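Local coordinates for beta-1,3-glucanosyltransferase (Rhizomucor miehei CAU432, PDB 4WTP), which is a carbohydrate-active enzyme of the glycosyl hydrolase family 17 type, folded as a single-chain (beta/alpha)8 barrel, at residues I40-N45 and V69-L74; M92-G97 and V122-G127; G160-T165 and E179-M184; F172-V177 and A213-P218. All coordinates share one frame; numbering follows the deposited sequence.

Contact 1: residues I40-N45 and V69-L74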
loop_
_atom_site.group_PDB
_atom_site.type_symbol
_atom_site.label_atom_id
_atom_site.label_comp_id
_atom_site.label_asym_id
_atom_site.label_seq_id
_atom_site.Cartn_x
_atom_site.Cartn_y
_atom_site.Cartn_z
ATOM N N ILE A 40 1.530 5.386 4.697
ATOM C CA ILE A 40 0.256 4.733 5.017
ATOM C C ILE A 40 -0.612 4.642 3.765
ATOM O O ILE A 40 -0.749 5.614 2.980
ATOM C CB ILE A 40 -0.506 5.499 6.129
ATOM C CG1 ILE A 40 0.333 5.684 7.387
ATOM C CG2 ILE A 40 -1.728 4.727 6.562
ATOM C CD1 ILE A 40 -0.300 6.599 8.414
ATOM N N ASN A 41 -1.201 3.459 3.571
ATOM C CA ASN A 41 -2.137 3.228 2.505
ATOM C C ASN A 41 -3.428 4.013 2.729
ATOM O O ASN A 41 -3.957 4.018 3.842
ATOM C CB ASN A 41 -2.437 1.739 2.394
ATOM C CG ASN A 41 -1.261 0.980 1.798
ATOM O OD1 ASN A 41 -0.811 1.273 0.681
ATOM N ND2 ASN A 41 -0.728 0.041 2.545
ATOM N N TYR A 42 -3.923 4.640 1.669
ATOM C CA TYR A 42 -5.086 5.505 1.752
ATOM C C TYR A 42 -6.151 5.051 0.785
ATOM O O TYR A 42 -5.992 5.198 -0.425
ATOM C CB TYR A 42 -4.653 6.964 1.494
ATOM C CG TYR A 42 -5.798 7.935 1.432
ATOM C CD1 TYR A 42 -6.453 8.324 2.592
ATOM C CD2 TYR A 42 -6.248 8.437 0.207
ATOM C CE1 TYR A 42 -7.511 9.216 2.549
ATOM C CE2 TYR A 42 -7.306 9.341 0.139
ATOM C CZ TYR A 42 -7.919 9.741 1.321
ATOM O OH TYR A 42 -8.971 10.630 1.289
ATOM N N GLY A 43 -7.244 4.516 1.321
ATOM C CA GLY A 43 -8.299 3.958 0.491
ATOM C C GLY A 43 -9.240 5.010 -0.053
ATOM O O GLY A 43 -9.460 6.028 0.578
ATOM N N VAL A 44 -9.778 4.746 -1.238
ATOM C CA VAL A 44 -10.732 5.628 -1.894
ATOM C C VAL A 44 -12.063 4.910 -2.133
ATOM O O VAL A 44 -12.080 3.826 -2.718
ATOM C CB VAL A 44 -10.149 6.110 -3.239
ATOM C CG1 VAL A 44 -11.263 6.541 -4.197
ATOM C CG2 VAL A 44 -9.131 7.213 -2.997
ATOM N N ASN A 45 -13.166 5.513 -1.668
ATOM C CA ASN A 45 -14.517 5.032 -1.940
ATOM C C ASN A 45 -14.981 5.570 -3.284
ATOM O O ASN A 45 -15.318 6.753 -3.418
ATOM C CB ASN A 45 -15.486 5.485 -0.830
ATOM C CG ASN A 45 -16.903 4.940 -0.998
ATOM O OD1 ASN A 45 -17.211 4.239 -1.957
ATOM N ND2 ASN A 45 -17.761 5.242 -0.032
ATOM N N VAL A 69 1.816 8.941 1.794
ATOM C CA VAL A 69 0.614 8.140 1.582
ATOM C C VAL A 69 0.734 7.338 0.302
ATOM O O VAL A 69 1.655 7.548 -0.511
ATOM C CB VAL A 69 -0.692 8.978 1.567
ATOM C CG1 VAL A 69 -0.866 9.724 2.873
ATOM C CG2 VAL A 69 -0.650 9.948 0.394
ATOM N N ARG A 70 -0.170 6.392 0.105
ATOM C CA ARG A 70 -0.196 5.603 -1.096
ATOM C C ARG A 70 -1.620 5.458 -1.587
ATOM O O ARG A 70 -2.513 5.140 -0.793
ATOM C CB ARG A 70 0.410 4.209 -0.873
ATOM C CG ARG A 70 0.370 3.238 -2.059
ATOM C CD ARG A 70 -0.969 2.488 -2.165
ATOM N NE ARG A 70 -0.940 1.455 -3.194
ATOM C CZ ARG A 70 -0.551 0.202 -2.985
ATOM N NH1 ARG A 70 -0.568 -0.675 -3.990
ATOM N NH2 ARG A 70 -0.141 -0.188 -1.781
ATOM N N THR A 71 -1.818 5.690 -2.882
ATOM C CA THR A 71 -3.113 5.477 -3.554
ATOM C C THR A 71 -3.074 4.241 -4.418
ATOM O O THR A 71 -2.021 3.844 -4.886
ATOM C CB THR A 71 -3.504 6.724 -4.387
ATOM O OG1 THR A 71 -2.384 7.137 -5.185
ATOM C CG2 THR A 71 -3.881 7.858 -3.456
ATOM N N PHE A 72 -4.256 3.626 -4.623
ATOM C CA PHE A 72 -4.340 2.339 -5.298
ATOM C C PHE A 72 -4.608 2.353 -6.811
ATOM O O PHE A 72 -4.307 1.373 -7.493
ATOM C CB PHE A 72 -5.356 1.407 -4.603
ATOM C CG PHE A 72 -4.863 0.874 -3.279
ATOM C CD1 PHE A 72 -4.076 -0.258 -3.234
ATOM C CD2 PHE A 72 -5.135 1.553 -2.099
ATOM C CE1 PHE A 72 -3.596 -0.740 -2.006
ATOM C CE2 PHE A 72 -4.666 1.088 -0.875
ATOM C CZ PHE A 72 -3.901 -0.062 -0.836
ATOM N N ALA A 73 -5.139 3.469 -7.314
ATOM C CA ALA A 73 -5.527 3.550 -8.721
ATOM C C ALA A 73 -5.209 4.946 -9.246
ATOM O O ALA A 73 -5.175 5.897 -8.478
ATOM C CB ALA A 73 -7.013 3.230 -8.923
ATOM N N LEU A 74 -4.975 5.059 -10.556
ATOM C CA LEU A 74 -4.734 6.372 -11.151
ATOM C C LEU A 74 -6.041 7.020 -11.566
ATOM O O LEU A 74 -6.295 8.142 -11.141
ATOM C CB LEU A 74 -3.811 6.274 -12.367
ATOM C CG LEU A 74 -2.407 5.722 -12.113
ATOM C CD1 LEU A 74 -1.661 5.640 -13.438
ATOM C CD2 LEU A 74 -1.611 6.534 -11.105
HETATM O O HOH W 1 -6.512 4.574 -3.026
#
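Asn41 and Arg70 meet in the beta-alpha-beta unit formed by strand 39-41, helix 52-62 and strand 68-71, where two neighbouring parallel strands of the (beta/alpha)8 barrel run side by side. The backbones are joined from Arg70 N to Ile40 O, a weak bond, and from Tyr42 N to Arg70 O at 2.9 Å. Ile40 and Val69 point to the helix side, where both touch Leu62. Asn41 and Arg70 point to the other face and lie alongside each other. Arg70 CG stands anti to the backbone N (chi1 177°), and a bend at chi2 (-84°) lets the chain curl round the amide oxygen of Asn41. Asn41 OD1 lies 3.1 Å from Arg70 CD and receives a bond from Arg70 NH2 at 2.9 Å, the donor tilted well out of the carbonyl plane. The amide and guanidinium planes are turned 49° apart. Phe72 closes the group: its CE1 sits 3.3 Å above the guanidinium plane of Arg70, over the centre, while its CZ comes within 3.7 Å of Asn41 OD1. Farther along, water 1 donates to Tyr42 O at 2.7 Å and accepts from Phe72 N, extending the join. The ring of Tyr42 turns toward helix 52-62, its hydroxyl bonded to Asp58. Asn41 ND2 bonds Ser222 O of strand 219-223, so both ends of the amide are engaged and its flip is fixed. The guanidinium, covered on one face by Phe72 CE1 and bonded at its edge to Asn41 OD1, is probably held in one rotation, and its positive charge would probably polarise the amide carbonyl.

Contact 2: residues M92-G97 and V122-G127; sequences MRIYLG and VSNVDG
Arg93 wraps round Asp126 where strands 93-98 and 125-132 run parallel in the barrel, the two strands of a beta-alpha-beta unit whose crossover is helix 104-119. Followed outward, Arg93 CB already lies 3.2 Å from Asp126 OD2, and CG passes the same oxygen. Bends at chi2 (-83°) and chi3 (-55°) then fold the chain back over the carboxylate. Arg93 NE gives a long but nearly straight bond to Asp126 OD2 (3.3 Å), which it meets on the syn side, and a weaker one to OD1. CZ and NH1 pass above Asn124 CA, which rests against one face of the guanidinium toward its rim. Arg93 NH2 completes the side-on salt bridge at 2.8 Å from Asp126 OD1, approaching from above the carboxylate plane although OD1 lies in the plane of the guanidinium. Arg68 makes a second salt bridge to OD2, so two arginines share the carboxylate and would favour its charged form. Next to the bridge, Asn124, just ahead of strand 125-132, sends ND2 to Met92 O at 2.9 Å, nearly straight and in its own amide plane. The backbones are joined by Ile94 N to Asn124 O, Asp126 N to Ile94 O and Leu96 N to Gly127 O. On the helix side Val125 CG2 touches both Ile94 CG2 and Leu96 CD1, 3.8 Å from each. On the barrel-interior side the Tyr95 ring lies over the backbone of Asp126 and Gly127: Asp126 C is above its centre, and Gly127 N, buried without a hydrogen-bond partner, is 4.1 Å above the ring plane toward the rim.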
loop_
_atom_site.group_PDB
_atom_site.type_symbol
_atom_site.label_atom_id
_atom_site.label_comp_id
_atom_site.label_asym_id
_atom_site.label_seq_id
_atom_site.Cartn_x
_atom_site.Cartn_y
_atom_site.Cartn_z
ATOM N N MET A 92 3.993 16.623 1.774
ATOM C CA MET A 92 4.042 15.165 1.929
ATOM C C MET A 92 4.527 14.457 0.650
ATOM O O MET A 92 4.576 15.069 -0.417
ATOM C CB MET A 92 2.655 14.623 2.351
ATOM C CG MET A 92 2.070 15.199 3.650
ATOM S SD MET A 92 0.390 14.630 4.111
ATOM C CE MET A 92 0.805 13.002 4.798
ATOM N N ARG A 93 4.862 13.170 0.769
ATOM C CA ARG A 93 5.289 12.365 -0.381
ATOM C C ARG A 93 4.218 11.321 -0.725
ATOM O O ARG A 93 3.286 11.112 0.080
ATOM C CB ARG A 93 6.593 11.632 -0.075
ATOM C CG ARG A 93 7.639 12.425 0.686
ATOM C CD ARG A 93 8.445 13.278 -0.243
ATOM N NE ARG A 93 9.062 12.512 -1.330
ATOM C CZ ARG A 93 9.682 13.089 -2.364
ATOM N NH1 ARG A 93 9.740 14.413 -2.461
ATOM N NH2 ARG A 93 10.227 12.335 -3.306
ATOM N N ILE A 94 4.364 10.633 -1.856
ATOM C CA ILE A 94 3.326 9.704 -2.311
ATOM C C ILE A 94 3.882 8.539 -3.120
ATOM O O ILE A 94 4.796 8.716 -3.930
ATOM C CB ILE A 94 2.210 10.449 -3.105
ATOM C CG1 ILE A 94 1.000 9.559 -3.334
ATOM C CG2 ILE A 94 2.723 11.083 -4.396
ATOM C CD1 ILE A 94 -0.254 10.331 -3.758
ATOM N N TYR A 95 3.302 7.347 -2.958
ATOM C CA TYR A 95 3.470 6.245 -3.917
ATOM C C TYR A 95 2.183 6.202 -4.713
ATOM O O TYR A 95 1.080 6.151 -4.139
ATOM C CB TYR A 95 3.623 4.890 -3.210
ATOM C CG TYR A 95 5.028 4.565 -2.762
ATOM C CD1 TYR A 95 5.625 5.224 -1.683
ATOM C CD2 TYR A 95 5.748 3.558 -3.406
ATOM C CE1 TYR A 95 6.927 4.896 -1.272
ATOM C CE2 TYR A 95 7.016 3.222 -3.009
ATOM C CZ TYR A 95 7.610 3.913 -1.979
ATOM O OH TYR A 95 8.872 3.554 -1.565
ATOM N N LEU A 96 2.299 6.234 -6.038
ATOM C CA LEU A 96 1.128 6.110 -6.904
ATOM C C LEU A 96 0.953 4.678 -7.378
ATOM O O LEU A 96 1.823 4.095 -8.022
ATOM C CB LEU A 96 1.309 7.007 -8.132
ATOM C CG LEU A 96 1.347 8.515 -7.936
ATOM C CD1 LEU A 96 1.538 9.256 -9.264
ATOM C CD2 LEU A 96 0.059 8.976 -7.284
ATOM N N GLY A 97 -0.207 4.092 -7.068
ATOM C CA GLY A 97 -0.534 2.751 -7.534
ATOM C C GLY A 97 -1.347 2.837 -8.811
ATOM O O GLY A 97 -2.197 3.747 -8.956
ATOM N N VAL A 122 5.061 15.753 -10.596
ATOM C CA VAL A 122 5.217 14.393 -10.016
ATOM C C VAL A 122 6.487 14.310 -9.174
ATOM O O VAL A 122 7.035 13.215 -8.920
ATOM C CB VAL A 122 5.220 13.263 -11.077
ATOM C CG1 VAL A 122 3.841 13.139 -11.692
ATOM C CG2 VAL A 122 6.292 13.493 -12.137
ATOM N N SER A 123 6.973 15.467 -8.736
ATOM C CA SER A 123 8.274 15.502 -8.069
ATOM C C SER A 123 8.288 14.866 -6.683
ATOM O O SER A 123 9.355 14.546 -6.173
ATOM C CB SER A 123 8.779 16.931 -8.004
ATOM O OG SER A 123 7.999 17.750 -7.154
ATOM N N ASN A 124 7.109 14.675 -6.094
ATOM C CA ASN A 124 7.065 14.093 -4.748
ATOM C C ASN A 124 6.687 12.627 -4.757
ATOM O O ASN A 124 6.329 12.075 -3.712
ATOM C CB ASN A 124 6.145 14.876 -3.824
ATOM C CG ASN A 124 4.675 14.743 -4.199
ATOM O OD1 ASN A 124 4.296 14.643 -5.376
ATOM N ND2 ASN A 124 3.823 14.721 -3.153
ATOM N N VAL A 125 6.807 11.983 -5.917
ATOM C CA VAL A 125 6.403 10.593 -6.085
ATOM C C VAL A 125 7.614 9.715 -5.823
ATOM O O VAL A 125 8.643 9.811 -6.510
ATOM C CB VAL A 125 5.854 10.331 -7.515
ATOM C CG1 VAL A 125 5.636 8.844 -7.775
ATOM C CG2 VAL A 125 4.560 11.094 -7.749
ATOM N N ASP A 126 7.497 8.813 -4.845
ATOM C CA ASP A 126 8.591 7.943 -4.446
ATOM C C ASP A 126 8.557 6.604 -5.160
ATOM O O ASP A 126 9.464 5.788 -5.012
ATOM C CB ASP A 126 8.604 7.732 -2.940
ATOM C CG ASP A 126 9.101 8.950 -2.198
ATOM O OD1 ASP A 126 10.064 9.608 -2.647
ATOM O OD2 ASP A 126 8.526 9.307 -1.180
ATOM N N GLY A 127 7.502 6.339 -5.918
ATOM C CA GLY A 127 7.420 5.084 -6.660
ATOM C C GLY A 127 6.097 4.961 -7.370
ATOM O O GLY A 127 5.100 5.570 -6.937
#

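Contact 3: residues G160-T165 and E179-M184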
loop_
_atom_site.group_PDB
_atom_site.type_symbol
_atom_site.label_atom_id
_atom_site.label_comp_id
_atom_site.label_asym_id
_atom_site.label_seq_id
_atom_site.Cartn_x
_atom_site.Cartn_y
_atom_site.Cartn_z
ATOM N N GLY A 160 12.692 10.197 -13.188
ATOM C CA GLY A 160 13.421 9.663 -12.032
ATOM C C GLY A 160 12.533 8.854 -11.093
ATOM O O GLY A 160 12.890 8.654 -9.926
ATOM N N ILE A 161 11.374 8.397 -11.577
ATOM C CA ILE A 161 10.466 7.599 -10.729
ATOM C C ILE A 161 10.702 6.111 -10.887
ATOM O O ILE A 161 10.707 5.598 -11.999
ATOM C CB ILE A 161 9.009 7.930 -11.034
ATOM C CG1 ILE A 161 8.752 9.399 -10.708
ATOM C CG2 ILE A 161 8.076 7.008 -10.256
ATOM C CD1 ILE A 161 7.373 9.863 -11.104
ATOM N N LYS A 162 10.917 5.429 -9.765
ATOM C CA LYS A 162 11.196 3.985 -9.787
ATOM C C LYS A 162 9.902 3.170 -9.825
ATOM O O LYS A 162 8.878 3.590 -9.304
ATOM C CB LYS A 162 12.021 3.594 -8.551
ATOM C CG LYS A 162 13.387 4.264 -8.457
ATOM C CD LYS A 162 14.120 3.904 -7.163
ATOM C CE LYS A 162 15.471 4.598 -7.063
ATOM N NZ LYS A 162 16.213 4.181 -5.852
ATOM N N VAL A 163 9.960 2.002 -10.464
ATOM C CA VAL A 163 8.774 1.161 -10.612
ATOM C C VAL A 163 8.858 -0.148 -9.831
ATOM O O VAL A 163 9.913 -0.778 -9.717
ATOM C CB VAL A 163 8.445 0.853 -12.098
ATOM C CG1 VAL A 163 8.313 2.142 -12.891
ATOM C CG2 VAL A 163 9.495 -0.030 -12.715
ATOM N N ALA A 164 7.710 -0.547 -9.298
ATOM C CA ALA A 164 7.575 -1.798 -8.567
ATOM C C ALA A 164 6.290 -2.459 -9.018
ATOM O O ALA A 164 5.513 -1.873 -9.755
ATOM C CB ALA A 164 7.501 -1.539 -7.072
ATOM N N THR A 165 6.099 -3.701 -8.593
ATOM C CA THR A 165 4.767 -4.270 -8.538
ATOM C C THR A 165 4.547 -4.811 -7.139
ATOM O O THR A 165 5.513 -5.063 -6.416
ATOM C CB THR A 165 4.585 -5.340 -9.615
ATOM O OG1 THR A 165 3.177 -5.569 -9.817
ATOM C CG2 THR A 165 5.352 -6.617 -9.241
ATOM N N GLU A 179 12.255 -6.778 -14.593
ATOM C CA GLU A 179 11.839 -5.485 -15.111
ATOM C C GLU A 179 11.677 -4.428 -14.019
ATOM O O GLU A 179 11.513 -3.258 -14.344
ATOM C CB GLU A 179 10.547 -5.612 -15.924
ATOM C CG GLU A 179 10.636 -6.558 -17.125
ATOM C CD GLU A 179 11.824 -6.264 -18.043
ATOM O OE1 GLU A 179 12.119 -5.075 -18.272
ATOM O OE2 GLU A 179 12.473 -7.216 -18.537
ATOM N N LEU A 180 11.682 -4.852 -12.746
ATOM C CA LEU A 180 11.358 -3.966 -11.640
ATOM C C LEU A 180 12.571 -3.182 -11.182
ATOM O O LEU A 180 13.722 -3.631 -11.315
ATOM C CB LEU A 180 10.875 -4.807 -10.456
ATOM C CG LEU A 180 9.682 -5.709 -10.657
ATOM C CD1 LEU A 180 9.320 -6.398 -9.339
ATOM C CD2 LEU A 180 8.487 -4.901 -11.161
ATOM N N ASP A 181 12.328 -2.032 -10.570
ATOM C CA ASP A 181 13.357 -1.381 -9.774
ATOM C C ASP A 181 13.375 -1.920 -8.333
ATOM O O ASP A 181 14.444 -2.087 -7.747
ATOM C CB ASP A 181 13.158 0.132 -9.779
ATOM C CG ASP A 181 13.348 0.743 -11.153
ATOM O OD1 ASP A 181 14.376 0.434 -11.785
ATOM O OD2 ASP A 181 12.481 1.498 -11.603
ATOM N N PHE A 182 12.193 -2.189 -7.782
ATOM C CA PHE A 182 12.083 -2.807 -6.466
ATOM C C PHE A 182 10.796 -3.619 -6.383
ATOM O O PHE A 182 9.888 -3.477 -7.205
ATOM C CB PHE A 182 12.182 -1.781 -5.316
ATOM C CG PHE A 182 11.116 -0.713 -5.338
ATOM C CD1 PHE A 182 11.174 0.357 -6.227
ATOM C CD2 PHE A 182 10.024 -0.795 -4.475
ATOM C CE1 PHE A 182 10.177 1.331 -6.237
ATOM C CE2 PHE A 182 9.049 0.192 -4.456
ATOM C CZ PHE A 182 9.112 1.246 -5.352
ATOM N N LEU A 183 10.708 -4.470 -5.361
ATOM C CA LEU A 183 9.547 -5.328 -5.152
ATOM C C LEU A 183 8.757 -4.808 -3.973
ATOM O O LEU A 183 9.343 -4.260 -3.030
ATOM C CB LEU A 183 10.011 -6.742 -4.829
ATOM C CG LEU A 183 10.731 -7.587 -5.885
ATOM C CD1 LEU A 183 12.114 -7.051 -6.195
ATOM C CD2 LEU A 183 10.796 -9.034 -5.459
ATOM N N MET A 184 7.438 -5.006 -3.995
ATOM C CA MET A 184 6.644 -4.684 -2.809
ATOM C C MET A 184 5.727 -5.848 -2.459
ATOM O O MET A 184 4.951 -6.341 -3.288
ATOM C CB MET A 184 5.792 -3.431 -3.009
ATOM C CG MET A 184 6.557 -2.182 -3.415
ATOM S SD MET A 184 5.625 -0.577 -3.182
ATOM C CE MET A 184 6.003 -0.264 -1.431
HETATM O O HOH W 2 12.351 3.706 -13.310
#
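Asp181 OD2 takes the backbone N-H of Val163 at 2.8 Å, a nearly straight bond (168°) into the anti lone pair of the carboxylate oxygen. The return bonds run from Asp181 N to Val163 O at 2.9 Å and, long and weak, from Phe182 N to the same oxygen. Val163 is thus held through both its N-H and its carbonyl. One residue further, the methyl of Ala164 sits over the face of the Phe182 ring, a CH-pi contact with CB 3.6 Å from the ring centroid. The ring reaches it because Phe182 CG lies between its backbone N and carbonyl carbon (chi1 60°), which lays the ring back toward Lys162, against the Ala164 methyl. Lys162 CB meets the same ring at its edge, in plane, 3.7 Å from Phe182 CE1. Met184 CG packs on Ala164 CB as well, while its backbone N bonds Thr165 O at 3.1 Å. These are neighbouring parallel strands of the barrel, 163-167 and 182-186, joined through the short helix 174-177 as a beta-alpha-beta unit. On the other face of the sheet, Leu180 brings its two methyls against Thr165: CD2 to the backbone N, CD1 to CG2. Farther out, water 2 bridges Ile161 O and Asp181 OD2, donating to each. Lys153 of helix 142-156 forms a salt bridge with Asp181 OD1, so the carboxylate is gripped at both oxygens and probably stays ionised. Thr165 OG1 turns to Val130 O on strand 125-132, and the ring of Phe182 has a cation-pi partner in Lys220 of strand 219-223.

Contact 4: residues F172-V177 and A213-P218; sequences FPEVVV and ASLGKP
Val177, in the short helix 174-177, with Pro173 at its N-cap position, faces a type I' turn from Ser214 to Lys217, whose corner residues Leu215 and Gly216 both have positive phi. The valine is the centre of the packing: Val177 CG1 lies 3.5 Å from Ser214 O and 3.7 Å from Leu215 CD1, while CG2 rests against Ala213 O. Toward solvent the side chains of Glu174 and Leu215 cross at about a right angle, CG against CD1. On the other flank Ala213 CB meets Phe172 O and CB, and water 3 donates to both Phe172 O and Ala213 O, bridging the two segments. Within the turn, Ser214 OG accepts from Gly216 N, an ST turn; it also bonds Val211 O. Lys217 is extended beyond CG, and its straight chain carries NZ to Val177 O at 2.6 Å, only slightly tilted from the carbonyl plane. Leu180 O takes a second bond from the same NZ. One ammonium group therefore ties together the end of helix 174-177 and the approach to strand 182-186, and the two carbonyls, one of them at a helix C-terminal end, would favour its positive charge.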
loop_
_atom_site.group_PDB
_atom_site.type_symbol
_atom_site.label_atom_id
_atom_site.label_comp_id
_atom_site.label_asym_id
_atom_site.label_seq_id
_atom_site.Cartn_x
_atom_site.Cartn_y
_atom_site.Cartn_z
ATOM N N PHE A 172 6.401 -13.629 -7.296
ATOM C CA PHE A 172 7.432 -12.771 -7.884
ATOM C C PHE A 172 8.322 -13.593 -8.839
ATOM O O PHE A 172 9.464 -13.892 -8.527
ATOM C CB PHE A 172 8.243 -12.082 -6.799
ATOM C CG PHE A 172 7.514 -10.923 -6.172
ATOM C CD1 PHE A 172 7.535 -9.671 -6.797
ATOM C CD2 PHE A 172 6.789 -11.076 -4.978
ATOM C CE1 PHE A 172 6.862 -8.580 -6.231
ATOM C CE2 PHE A 172 6.122 -9.989 -4.420
ATOM C CZ PHE A 172 6.146 -8.764 -5.054
ATOM N N PRO A 173 7.790 -13.978 -10.009
ATOM C CA PRO A 173 8.569 -14.778 -10.966
ATOM C C PRO A 173 9.676 -13.928 -11.578
ATOM O O PRO A 173 9.546 -12.699 -11.714
ATOM C CB PRO A 173 7.534 -15.151 -12.017
ATOM C CG PRO A 173 6.548 -14.013 -11.962
ATOM C CD PRO A 173 6.432 -13.688 -10.503
ATOM N N GLU A 174 10.729 -14.612 -12.009
ATOM C CA GLU A 174 11.930 -13.979 -12.466
ATOM C C GLU A 174 11.689 -13.009 -13.615
ATOM O O GLU A 174 12.291 -11.945 -13.650
ATOM C CB GLU A 174 12.949 -15.060 -12.861
ATOM C CG GLU A 174 14.309 -14.505 -13.180
ATOM C CD GLU A 174 15.327 -15.582 -13.508
ATOM O OE1 GLU A 174 14.976 -16.780 -13.612
ATOM O OE2 GLU A 174 16.497 -15.199 -13.686
ATOM N N VAL A 175 10.829 -13.379 -14.565
ATOM C CA VAL A 175 10.623 -12.527 -15.737
ATOM C C VAL A 175 10.046 -11.173 -15.348
ATOM O O VAL A 175 10.330 -10.164 -15.992
ATOM C CB VAL A 175 9.753 -13.187 -16.819
ATOM C CG1 VAL A 175 10.529 -14.300 -17.504
ATOM C CG2 VAL A 175 8.424 -13.690 -16.262
ATOM N N VAL A 176 9.223 -11.149 -14.297
ATOM C CA VAL A 176 8.683 -9.894 -13.768
ATOM C C VAL A 176 9.741 -9.114 -12.987
ATOM O O VAL A 176 9.959 -7.919 -13.219
ATOM C CB VAL A 176 7.432 -10.150 -12.894
ATOM C CG1 VAL A 176 7.000 -8.891 -12.156
ATOM C CG2 VAL A 176 6.278 -10.663 -13.757
ATOM N N VAL A 177 10.420 -9.818 -12.089
ATOM C CA VAL A 177 11.363 -9.142 -11.192
ATOM C C VAL A 177 12.507 -8.478 -11.990
ATOM O O VAL A 177 12.952 -7.383 -11.655
ATOM C CB VAL A 177 11.909 -10.120 -10.140
ATOM C CG1 VAL A 177 12.970 -9.443 -9.291
ATOM C CG2 VAL A 177 10.778 -10.591 -9.218
ATOM N N ALA A 213 13.316 -14.077 -3.875
ATOM C CA ALA A 213 12.910 -13.917 -5.288
ATOM C C ALA A 213 13.381 -12.597 -5.903
ATOM O O ALA A 213 13.069 -12.297 -7.048
ATOM C CB ALA A 213 11.389 -14.036 -5.417
ATOM N N SER A 214 14.098 -11.797 -5.128
ATOM C CA SER A 214 14.319 -10.397 -5.442
ATOM C C SER A 214 15.406 -10.119 -6.472
ATOM O O SER A 214 15.523 -8.967 -6.920
ATOM C CB SER A 214 14.692 -9.604 -4.163
ATOM O OG SER A 214 15.985 -10.005 -3.724
ATOM N N LEU A 215 16.209 -11.136 -6.814
ATOM C CA LEU A 215 17.389 -10.949 -7.675
ATOM C C LEU A 215 18.310 -9.878 -7.070
ATOM O O LEU A 215 19.074 -9.203 -7.765
ATOM C CB LEU A 215 16.990 -10.605 -9.127
ATOM C CG LEU A 215 16.024 -11.570 -9.812
ATOM C CD1 LEU A 215 15.668 -11.095 -11.224
ATOM C CD2 LEU A 215 16.636 -12.966 -9.864
ATOM N N GLY A 216 18.243 -9.723 -5.746
ATOM C CA GLY A 216 19.039 -8.716 -5.061
ATOM C C GLY A 216 18.529 -7.288 -5.059
ATOM O O GLY A 216 19.201 -6.390 -4.521
ATOM N N LYS A 217 17.354 -7.080 -5.652
ATOM C CA LYS A 217 16.749 -5.753 -5.715
ATOM C C LYS A 217 16.070 -5.415 -4.388
ATOM O O LYS A 217 15.723 -6.313 -3.620
ATOM C CB LYS A 217 15.751 -5.714 -6.863
ATOM C CG LYS A 217 16.420 -5.893 -8.208
ATOM C CD LYS A 217 15.408 -5.850 -9.338
ATOM C CE LYS A 217 16.088 -5.970 -10.685
ATOM N NZ LYS A 217 15.153 -5.931 -11.831
ATOM N N PRO A 218 15.892 -4.118 -4.088
ATOM C CA PRO A 218 15.243 -3.779 -2.803
ATOM C C PRO A 218 13.840 -4.346 -2.693
ATOM O O PRO A 218 13.098 -4.416 -3.701
ATOM C CB PRO A 218 15.206 -2.255 -2.821
ATOM C CG PRO A 218 16.314 -1.834 -3.741
ATOM C CD PRO A 218 16.333 -2.916 -4.813
HETATM O O HOH W 3 12.266 -13.676 -9.192
#

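From the N terminus, contact 1 closes the loop through helix 52-62 and contact 2 the one through helix 104-119; they are in series, yet strands 68-71 and 93-98 lie side by side, with Val69 bonded to Arg93 and Tyr95. Contact 3, next in series, closes a shorter crossover through helix 174-177; it meets contact 2 where Phe182 and Met184 touch Tyr95. Contact 4 crosses contact 3, since 172-177 falls between its segments and 213-218 follows both, tying that helix to the turn before strand 219-223. Together the contacts run round much of the barrel, from strand 39-41 to the entry of strand 219-223; contacts 1 and 4 lie about 24 Å apart between centres.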